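PDB 5MLD: 8-demethyl-8-aminoriboflavin-5'-phosphate synthase from Streptomyces davawensis, which catalyses the replacement of the C-8 methyl group of FMN by an amino group taken from glutamate, a step in the biosynthesis of the antibiotic roseoflavin. Local coordinates for residues K125-H139 with Y154-A168. Sequence-based numbering, arbitrary orientation.
With 8DP (8-demethyl-8-aminoriboflavin-5'-phosphate), chain I.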
loop_
_atom_site.group_PDB
_atom_site.type_symbol
_atom_site.label_atom_id
_atom_site.label_comp_id
_atom_site.label_asym_id
_atom_site.label_seq_id
_atom_site.Cartn_x
_atom_site.Cartn_y
_atom_site.Cartn_z
ATOM N N LYS A 125 -17.847 14.673 10.098
ATOM C CA LYS A 125 -17.687 13.541 11.000
ATOM C C LYS A 125 -16.204 13.227 11.186
ATOM O O LYS A 125 -15.327 13.770 10.504
ATOM C CB LYS A 125 -18.469 12.336 10.467
ATOM C CG LYS A 125 -19.969 12.608 10.381
ATOM C CD LYS A 125 -20.674 11.440 9.720
ATOM C CE LYS A 125 -22.157 11.709 9.612
ATOM N NZ LYS A 125 -22.772 11.909 10.937
ATOM N N VAL A 126 -15.915 12.368 12.155
ATOM C CA VAL A 126 -14.540 12.066 12.541
ATOM C C VAL A 126 -14.358 10.559 12.496
ATOM O O VAL A 126 -15.262 9.811 12.886
ATOM C CB VAL A 126 -14.218 12.617 13.946
ATOM C CG1 VAL A 126 -12.855 12.152 14.412
ATOM C CG2 VAL A 126 -14.282 14.143 13.952
ATOM N N ALA A 127 -13.205 10.113 11.999
ATOM C CA ALA A 127 -12.893 8.697 11.873
ATOM C C ALA A 127 -11.721 8.316 12.764
ATOM O O ALA A 127 -10.762 9.080 12.926
ATOM C CB ALA A 127 -12.572 8.317 10.421
ATOM N N GLY A 128 -11.818 7.115 13.343
ATOM C CA GLY A 128 -10.701 6.491 14.011
ATOM C C GLY A 128 -10.635 5.037 13.593
ATOM O O GLY A 128 -11.512 4.531 12.888
ATOM N N LEU A 129 -9.590 4.365 14.047
ATOM C CA LEU A 129 -9.338 3.017 13.572
ATOM C C LEU A 129 -8.799 2.183 14.723
ATOM O O LEU A 129 -7.917 2.643 15.453
ATOM C CB LEU A 129 -8.345 3.077 12.420
ATOM C CG LEU A 129 -8.201 1.912 11.474
ATOM C CD1 LEU A 129 -9.546 1.603 10.814
ATOM C CD2 LEU A 129 -7.203 2.357 10.453
ATOM N N LEU A 130 -9.348 0.980 14.898
ATOM C CA LEU A 130 -8.771 -0.052 15.754
ATOM C C LEU A 130 -8.428 -1.253 14.882
ATOM O O LEU A 130 -9.259 -1.689 14.079
ATOM C CB LEU A 130 -9.743 -0.466 16.862
ATOM C CG LEU A 130 -10.182 0.633 17.841
ATOM C CD1 LEU A 130 -11.254 0.103 18.748
ATOM C CD2 LEU A 130 -8.992 1.174 18.673
ATOM N N MET A 131 -7.209 -1.786 15.014
ATOM C CA MET A 131 -6.804 -2.896 14.153
ATOM C C MET A 131 -6.121 -3.984 14.969
ATOM O O MET A 131 -5.432 -3.706 15.958
ATOM C CB MET A 131 -5.859 -2.440 13.032
ATOM C CG MET A 131 -6.491 -1.556 11.980
ATOM S SD MET A 131 -5.213 -0.799 10.976
ATOM C CE MET A 131 -4.453 0.351 12.106
ATOM N N CYS A 132 -6.290 -5.228 14.529
ATOM C CA CYS A 132 -5.653 -6.366 15.189
ATOM C C CYS A 132 -5.114 -7.293 14.111
ATOM O O CYS A 132 -5.870 -7.722 13.245
ATOM C CB CYS A 132 -6.650 -7.118 16.077
ATOM S SG CYS A 132 -5.777 -8.118 17.234
ATOM N N GLY A 133 -3.811 -7.585 14.146
ATOM C CA GLY A 133 -3.240 -8.575 13.259
ATOM C C GLY A 133 -2.336 -9.498 14.055
ATOM O O GLY A 133 -1.939 -9.182 15.176
ATOM N N ASN A 134 -1.991 -10.637 13.456
ATOM C CA ASN A 134 -1.040 -11.487 14.168
ATOM C C ASN A 134 0.387 -10.958 14.096
ATOM O O ASN A 134 1.191 -11.246 15.001
ATOM C CB ASN A 134 -1.089 -12.927 13.625
ATOM C CG ASN A 134 -2.328 -13.673 14.085
ATOM O OD1 ASN A 134 -3.158 -13.129 14.829
ATOM N ND2 ASN A 134 -2.468 -14.921 13.646
ATOM N N GLU A 135 0.728 -10.198 13.043
ATOM C CA GLU A 135 2.119 -9.799 12.862
ATOM C C GLU A 135 2.343 -8.514 12.072
ATOM O O GLU A 135 3.336 -7.836 12.322
ATOM C CB GLU A 135 2.916 -10.919 12.173
ATOM C CG GLU A 135 2.378 -11.302 10.811
ATOM C CD GLU A 135 3.426 -11.858 9.855
ATOM O OE1 GLU A 135 3.042 -12.203 8.719
ATOM O OE2 GLU A 135 4.625 -11.937 10.214
ATOM N N ASP A 136 1.496 -8.177 11.094
ATOM C CA ASP A 136 1.929 -7.146 10.151
ATOM C C ASP A 136 0.752 -6.580 9.364
ATOM O O ASP A 136 -0.159 -7.318 8.989
ATOM C CB ASP A 136 2.973 -7.743 9.197
ATOM C CG ASP A 136 3.537 -6.738 8.240
ATOM O OD1 ASP A 136 4.057 -5.695 8.691
ATOM O OD2 ASP A 136 3.467 -6.999 7.027
ATOM N N GLY A 137 0.797 -5.269 9.095
ATOM C CA GLY A 137 -0.160 -4.664 8.176
ATOM C C GLY A 137 -0.888 -3.443 8.713
ATOM O O GLY A 137 -1.677 -2.825 7.990
ATOM N N ALA A 138 -0.622 -3.083 9.971
ATOM C CA ALA A 138 -1.420 -2.053 10.635
ATOM C C ALA A 138 -1.321 -0.707 9.913
ATOM O O ALA A 138 -2.341 -0.092 9.582
ATOM C CB ALA A 138 -0.990 -1.921 12.095
ATOM N N HIS A 139 -0.104 -0.211 9.685
ATOM C CA HIS A 139 0.005 1.120 9.073
ATOM C C HIS A 139 -0.467 1.128 7.614
ATOM O O HIS A 139 -1.003 2.139 7.128
ATOM C CB HIS A 139 1.442 1.627 9.218
ATOM C CG HIS A 139 1.817 1.918 10.640
ATOM N ND1 HIS A 139 2.638 1.096 11.385
ATOM C CD2 HIS A 139 1.437 2.918 11.471
ATOM C CE1 HIS A 139 2.761 1.586 12.606
ATOM N NE2 HIS A 139 2.049 2.695 12.681
ATOM N N TYR A 154 -14.877 12.442 6.147
ATOM C CA TYR A 154 -14.351 12.293 7.497
ATOM C C TYR A 154 -13.063 13.076 7.690
ATOM O O TYR A 154 -12.206 13.129 6.806
ATOM C CB TYR A 154 -14.095 10.810 7.818
ATOM C CG TYR A 154 -15.368 10.036 8.043
ATOM C CD1 TYR A 154 -15.957 9.991 9.301
ATOM C CD2 TYR A 154 -15.975 9.341 6.997
ATOM C CE1 TYR A 154 -17.134 9.299 9.511
ATOM C CE2 TYR A 154 -17.154 8.643 7.201
ATOM C CZ TYR A 154 -17.727 8.635 8.467
ATOM O OH TYR A 154 -18.903 7.954 8.683
ATOM N N SER A 155 -12.922 13.666 8.871
ATOM C CA SER A 155 -11.668 14.259 9.314
ATOM C C SER A 155 -10.952 13.283 10.233
ATOM O O SER A 155 -11.587 12.552 11.003
ATOM C CB SER A 155 -11.905 15.575 10.058
ATOM O OG SER A 155 -12.548 16.509 9.214
ATOM N N VAL A 156 -9.628 13.280 10.162
ATOM C CA VAL A 156 -8.814 12.335 10.907
ATOM C C VAL A 156 -7.908 13.136 11.831
ATOM O O VAL A 156 -7.086 13.927 11.356
ATOM C CB VAL A 156 -7.995 11.436 9.968
ATOM C CG1 VAL A 156 -7.263 10.343 10.762
ATOM C CG2 VAL A 156 -8.920 10.811 8.930
ATOM N N PRO A 157 -8.019 12.967 13.144
ATOM C CA PRO A 157 -7.118 13.643 14.066
ATOM C C PRO A 157 -5.758 12.970 14.051
ATOM O O PRO A 157 -5.601 11.914 13.418
ATOM C CB PRO A 157 -7.817 13.464 15.425
ATOM C CG PRO A 157 -8.551 12.164 15.284
ATOM C CD PRO A 157 -8.898 11.996 13.823
ATOM N N PRO A 158 -4.752 13.538 14.709
ATOM C CA PRO A 158 -3.484 12.817 14.856
ATOM C C PRO A 158 -3.661 11.594 15.729
ATOM O O PRO A 158 -4.550 11.532 16.584
ATOM C CB PRO A 158 -2.567 13.833 15.542
ATOM C CG PRO A 158 -3.509 14.724 16.276
ATOM C CD PRO A 158 -4.700 14.855 15.369
ATOM N N ASN A 159 -2.799 10.606 15.485
ATOM C CA ASN A 159 -2.763 9.376 16.266
ATOM C C ASN A 159 -4.150 8.738 16.338
ATOM O O ASN A 159 -4.630 8.324 17.395
ATOM C CB ASN A 159 -2.174 9.658 17.648
ATOM C CG ASN A 159 -0.776 10.272 17.557
ATOM O OD1 ASN A 159 -0.571 11.427 17.908
ATOM N ND2 ASN A 159 0.181 9.503 17.042
ATOM N N ALA A 160 -4.806 8.676 15.183
ATOM C CA ALA A 160 -6.175 8.198 15.099
ATOM C C ALA A 160 -6.291 6.691 14.918
ATOM O O ALA A 160 -7.416 6.191 14.883
ATOM C CB ALA A 160 -6.898 8.881 13.941
ATOM N N ALA A 161 -5.177 5.961 14.783
ATOM C CA ALA A 161 -5.203 4.522 14.523
ATOM C C ALA A 161 -4.453 3.788 15.625
ATOM O O ALA A 161 -3.244 3.993 15.793
ATOM C CB ALA A 161 -4.579 4.206 13.164
ATOM N N ALA A 162 -5.164 2.933 16.370
ATOM C CA ALA A 162 -4.578 2.107 17.419
ATOM C C ALA A 162 -4.665 0.637 17.024
ATOM O O ALA A 162 -5.627 0.220 16.379
ATOM C CB ALA A 162 -5.292 2.320 18.750
ATOM N N TYR A 163 -3.668 -0.156 17.429
ATOM C CA TYR A 163 -3.554 -1.498 16.871
ATOM C C TYR A 163 -2.738 -2.384 17.802
ATOM O O TYR A 163 -2.011 -1.901 18.676
ATOM C CB TYR A 163 -2.922 -1.453 15.466
ATOM C CG TYR A 163 -1.536 -0.869 15.483
ATOM C CD1 TYR A 163 -1.341 0.494 15.371
ATOM C CD2 TYR A 163 -0.417 -1.677 15.643
ATOM C CE1 TYR A 163 -0.092 1.038 15.417
ATOM C CE2 TYR A 163 0.856 -1.138 15.679
ATOM C CZ TYR A 163 1.006 0.229 15.578
ATOM O OH TYR A 163 2.248 0.809 15.624
ATOM N N TRP A 164 -2.871 -3.696 17.591
ATOM C CA TRP A 164 -2.008 -4.692 18.202
ATOM C C TRP A 164 -1.457 -5.599 17.108
ATOM O O TRP A 164 -2.177 -5.978 16.187
ATOM C CB TRP A 164 -2.760 -5.542 19.245
ATOM C CG TRP A 164 -1.860 -6.527 19.974
ATOM C CD1 TRP A 164 -1.201 -6.313 21.147
ATOM C CD2 TRP A 164 -1.542 -7.867 19.571
ATOM N NE1 TRP A 164 -0.481 -7.424 21.501
ATOM C CE2 TRP A 164 -0.684 -8.405 20.557
ATOM C CE3 TRP A 164 -1.911 -8.667 18.483
ATOM C CZ2 TRP A 164 -0.170 -9.709 20.480
ATOM C CZ3 TRP A 164 -1.403 -9.968 18.402
ATOM C CH2 TRP A 164 -0.542 -10.477 19.397
ATOM N N LEU A 165 -0.179 -5.925 17.217
ATOM C CA LEU A 165 0.483 -6.909 16.375
ATOM C C LEU A 165 1.478 -7.664 17.236
ATOM O O LEU A 165 2.095 -7.083 18.134
ATOM C CB LEU A 165 1.262 -6.269 15.199
ATOM C CG LEU A 165 0.526 -5.315 14.259
ATOM C CD1 LEU A 165 1.613 -4.679 13.403
ATOM C CD2 LEU A 165 -0.518 -6.036 13.436
ATOM N N GLY A 166 1.649 -8.955 16.954
ATOM C CA GLY A 166 2.788 -9.672 17.483
ATOM C C GLY A 166 4.026 -9.546 16.592
ATOM O O GLY A 166 4.055 -8.772 15.625
ATOM N N PRO A 167 5.087 -10.281 16.923
ATOM C CA PRO A 167 6.287 -10.272 16.078
ATOM C C PRO A 167 6.047 -11.009 14.764
ATOM O O PRO A 167 5.042 -11.680 14.580
ATOM C CB PRO A 167 7.316 -11.002 16.943
ATOM C CG PRO A 167 6.487 -11.998 17.684
ATOM C CD PRO A 167 5.169 -11.301 17.990
ATOM N N ALA A 168 7.011 -10.881 13.845
ATOM C CA ALA A 168 7.008 -11.683 12.623
ATOM C C ALA A 168 6.693 -13.133 12.963
ATOM O O ALA A 168 7.337 -13.732 13.832
ATOM C CB ALA A 168 8.372 -11.583 11.924
HETATM C C4 8DP I . -5.528 -11.983 11.775
HETATM C C5 8DP I . -4.414 -12.928 11.311
HETATM C C8 8DP I . -6.630 -14.867 8.229
HETATM N N3 8DP I . -3.804 -12.016 7.138
HETATM C C2 8DP I . -6.943 -11.973 13.934
HETATM N N2 8DP I . -7.627 -15.860 8.543
HETATM N N1 8DP I . -4.183 -12.633 9.835
HETATM C C6 8DP I . -4.926 -13.247 8.880
HETATM O O6 8DP I . -6.638 -13.942 12.699
HETATM N N4 8DP I . -2.518 -11.074 10.405
HETATM C C12 8DP I . -4.716 -12.950 7.516
HETATM C C13 8DP I . -3.266 -11.703 9.464
HETATM C C14 8DP I . -3.083 -11.391 8.110
HETATM C C15 8DP I . -2.122 -10.424 7.787
HETATM C C16 8DP I . -1.626 -10.170 10.054
HETATM C C1 8DP I . -8.398 -12.303 14.284
HETATM C C3 8DP I . -6.732 -12.558 12.537
HETATM C C7 8DP I . -5.876 -14.238 9.241
HETATM C C9 8DP I . -6.405 -14.541 6.860
HETATM O O1 8DP I . -11.413 -10.242 15.605
HETATM P P1 8DP I . -10.734 -11.487 14.993
HETATM O O2 8DP I . -10.733 -12.648 16.048
HETATM O O3 8DP I . -11.422 -11.932 13.710
HETATM O O4 8DP I . -9.190 -11.122 14.688
HETATM O O5 8DP I . -6.767 -10.603 14.025
HETATM O O7 8DP I . -5.507 -10.756 11.556
HETATM C C10 8DP I . -7.200 -15.211 5.760
HETATM C C11 8DP I . -5.470 -13.595 6.525
HETATM O O8 8DP I . -1.894 -10.055 6.461
HETATM N N5 8DP I . -1.423 -9.836 8.765
HETATM O O9 8DP I . -0.842 -9.490 11.019
HETATM O O HOH W 1 -15.179 15.994 8.800
#
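Y154, Y163 and L165 carry the side-chain part of this contact, in which the parallel strands 125-132 and 161-164 run side by side, their axes 8° apart. Between them W164 N bonds to M131 O, and W164 O in turn receives G133 N. Where the chain leaves helix 138-152, S155 N donates to K125 O in a nearly straight bond; the ring of Y154 lies alongside the neighbouring strand, its CD1 edge against V126 C and CE1 3.5 Å from K125 CB. The 156-160 loop then swings out, and pairing resumes when L129 N bonds to A160 O.

At the other end CG of Y163 sits between its backbone N and carbonyl carbon (chi1 61°), holding the ring beside the start of helix 138-152. A138 CB presses on one ring face, 3.9 Å from its centroid, in a CH-pi contact, while CE1 of H139 comes within 3.2 Å of Y163 OH. That hydroxyl is hydrogen-bonded to E135 OE2 of the second subunit. L165 splits its branches: CD1 rests on A138 CB and E135 O, CD2 on the backbone of G133.

Strand 125-132, helix 138-152 and strand 154-155 form a beta-alpha-beta crossover of the flavodoxin-like fold, and 161-164 continues the pairing, with the flavin at the C-terminal strand ends. E135 N and D136 N, each 2.7 Å from 8DP O9, grip that carbonyl oxygen together, and D136 O accepts from 8DP N5. The two N-H groups would probably draw electron density toward O9, so the loop on which L165 packs is consistent with both holding the pyrimidine edge of the isoalloxazine and polarising it.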